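Local coordinates for protein Rho guanine nucleotide exchange factor 12 (Homo sapiens, PDB 1TXD) that acts, through the DH/PH domain pair described here, as a guanine nucleotide exchange factor for the small GTPase RhoA, at residues Asn30-Thr35 against Glu84-Val89. The protein carries 1 engineered substitution. Sequence-based numbering, arbitrary orientation.
Sequences NELFYT and EQMKAV
Met86 reaches from helix 72-90 across the flat of the Phe33 ring to Leu32, joining two helices of the DH domain, the helical bundle of this RhoGEF. The segments 30-35 and 84-89 run roughly antiparallel, at 139°, with axes 10.0 Å apart. From CB outward, Met86 meets the ring atom by atom: Met86 CB sits over the middle of the Phe33 ring, 3.8 Å from its centroid and almost on the ring normal, a clear CH-pi contact. Met86 CG stays over the same face but drifts toward one side, 3.6 Å from Phe33 CD1. Met86 SD has slid off the centre and makes an oblique Met-aromatic contact, 4.7 Å from the Phe33 ring centroid. With the chain extended beyond CG (chi2 161°, chi3 174°), Met86 CE carries on past the ring and ends 3.5 Å from Leu32 CD1, where the two side chains cross at about a right angle. Both residues are buried: Trp108 of helix 102-109 also touches Met86, while Leu105 of that helix and Tyr177 and Ile184 of helix 169-186 pack on Leu32. Cutting Phe33 back to an alanine removes the ring, and Met86 CB and CG would probably lose the face they rest on, with a gap left beside Val89. Phe33 CE2 lies 3.4 Å from Met86 O, and Val89 CG1 sits at the ring edge, near its plane, 4.2 Å from Phe33 CZ.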
loop_
_atom_site.group_PDB
_atom_site.type_symbol
_atom_site.label_atom_id
_atom_site.label_comp_id
_atom_site.label_asym_id
_atom_site.label_seq_id
_atom_site.Cartn_x
_atom_site.Cartn_y
_atom_site.Cartn_z
ATOM N N ASN A 30 -13.513 15.044 21.191
ATOM C CA ASN A 30 -13.179 16.250 20.462
ATOM C C ASN A 30 -11.913 16.130 19.633
ATOM O O ASN A 30 -11.779 16.827 18.632
ATOM C CB ASN A 30 -13.054 17.425 21.408
ATOM C CG ASN A 30 -14.323 18.147 21.529
ATOM O OD1 ASN A 30 -14.598 19.056 20.750
ATOM N ND2 ASN A 30 -15.152 17.744 22.511
ATOM N N GLU A 31 -11.006 15.259 20.080
ATOM C CA GLU A 31 -9.823 14.920 19.344
ATOM C C GLU A 31 -10.202 14.209 18.030
ATOM O O GLU A 31 -9.586 14.465 17.015
ATOM C CB GLU A 31 -8.903 14.037 20.213
ATOM C CG GLU A 31 -7.535 13.669 19.637
ATOM C CD GLU A 31 -6.610 14.858 19.405
ATOM O OE1 GLU A 31 -7.109 16.023 19.387
ATOM O OE2 GLU A 31 -5.377 14.628 19.210
ATOM N N LEU A 32 -11.192 13.319 18.078
ATOM C CA LEU A 32 -11.633 12.595 16.930
ATOM C C LEU A 32 -12.247 13.583 15.957
ATOM O O LEU A 32 -11.845 13.612 14.782
ATOM C CB LEU A 32 -12.642 11.509 17.294
ATOM C CG LEU A 32 -13.491 10.987 16.124
ATOM C CD1 LEU A 32 -12.662 10.235 15.060
ATOM C CD2 LEU A 32 -14.557 10.126 16.661
ATOM N N PHE A 33 -13.132 14.442 16.453
ATOM C CA PHE A 33 -13.750 15.421 15.585
ATOM C C PHE A 33 -12.730 16.387 14.976
ATOM O O PHE A 33 -12.728 16.553 13.782
ATOM C CB PHE A 33 -14.866 16.200 16.280
ATOM C CG PHE A 33 -16.064 15.349 16.699
ATOM C CD1 PHE A 33 -16.031 13.955 16.676
ATOM C CD2 PHE A 33 -17.219 15.966 17.160
ATOM C CE1 PHE A 33 -17.136 13.197 17.112
ATOM C CE2 PHE A 33 -18.310 15.211 17.575
ATOM C CZ PHE A 33 -18.260 13.827 17.536
ATOM N N TYR A 34 -11.852 16.966 15.796
ATOM C CA TYR A 34 -10.916 17.978 15.372
ATOM C C TYR A 34 -9.913 17.473 14.313
ATOM O O TYR A 34 -9.636 18.181 13.365
ATOM C CB TYR A 34 -10.151 18.535 16.595
ATOM C CG TYR A 34 -9.137 19.621 16.258
ATOM C CD1 TYR A 34 -9.464 20.978 16.423
ATOM C CD2 TYR A 34 -7.834 19.302 15.760
ATOM C CE1 TYR A 34 -8.539 21.997 16.106
ATOM C CE2 TYR A 34 -6.924 20.309 15.426
ATOM C CZ TYR A 34 -7.287 21.659 15.610
ATOM O OH TYR A 34 -6.419 22.678 15.311
ATOM N N THR A 35 -9.356 16.281 14.513
ATOM C CA THR A 35 -8.362 15.737 13.610
ATOM C C THR A 35 -9.051 15.239 12.344
ATOM O O THR A 35 -8.402 15.103 11.342
ATOM C CB THR A 35 -7.590 14.581 14.239
ATOM O OG1 THR A 35 -8.514 13.594 14.727
ATOM C CG2 THR A 35 -6.829 15.041 15.461
ATOM N N GLU A 84 -19.161 16.243 8.414
ATOM C CA GLU A 84 -20.445 16.894 8.585
ATOM C C GLU A 84 -21.290 16.156 9.641
ATOM O O GLU A 84 -22.009 16.793 10.403
ATOM C CB GLU A 84 -21.199 16.974 7.256
ATOM C CG GLU A 84 -20.681 18.031 6.282
ATOM C CD GLU A 84 -20.530 19.417 6.922
ATOM O OE1 GLU A 84 -21.424 19.821 7.709
ATOM O OE2 GLU A 84 -19.521 20.112 6.639
ATOM N N GLN A 85 -21.170 14.830 9.710
ATOM C CA GLN A 85 -21.946 14.042 10.653
ATOM C C GLN A 85 -21.387 14.285 12.059
ATOM O O GLN A 85 -22.113 14.255 13.040
ATOM C CB GLN A 85 -21.870 12.553 10.317
ATOM C CG GLN A 85 -22.546 12.162 9.012
ATOM C CD GLN A 85 -22.207 10.740 8.619
ATOM O OE1 GLN A 85 -21.040 10.382 8.507
ATOM N NE2 GLN A 85 -23.228 9.926 8.413
ATOM N N MET A 86 -20.097 14.534 12.148
ATOM C CA MET A 86 -19.476 14.828 13.434
ATOM C C MET A 86 -19.944 16.204 13.894
ATOM O O MET A 86 -20.356 16.360 15.049
ATOM C CB MET A 86 -17.965 14.745 13.375
ATOM C CG MET A 86 -17.415 13.334 13.408
ATOM S SD MET A 86 -15.759 13.385 12.782
ATOM C CE MET A 86 -15.110 11.709 13.033
ATOM N N LYS A 87 -19.953 17.173 12.976
ATOM C CA LYS A 87 -20.494 18.505 13.276
ATOM C C LYS A 87 -21.928 18.444 13.827
ATOM O O LYS A 87 -22.258 19.172 14.761
ATOM C CB LYS A 87 -20.434 19.450 12.062
ATOM C CG LYS A 87 -19.241 20.452 12.096
ATOM C CD LYS A 87 -18.498 20.606 10.731
ATOM C CE LYS A 87 -17.144 21.348 10.902
ATOM N NZ LYS A 87 -16.344 21.518 9.633
ATOM N N ALA A 88 -22.753 17.573 13.242
ATOM C CA ALA A 88 -24.167 17.459 13.569
ATOM C C ALA A 88 -24.350 16.824 14.923
ATOM O O ALA A 88 -25.316 17.132 15.618
ATOM C CB ALA A 88 -24.910 16.641 12.509
ATOM N N VAL A 89 -23.443 15.934 15.304
ATOM C CA VAL A 89 -23.523 15.329 16.616
ATOM C C VAL A 89 -23.424 16.404 17.678
ATOM O O VAL A 89 -24.098 16.305 18.687
ATOM C CB VAL A 89 -22.475 14.213 16.853
ATOM C CG1 VAL A 89 -22.367 13.864 18.322
ATOM C CG2 VAL A 89 -22.847 12.996 16.104
#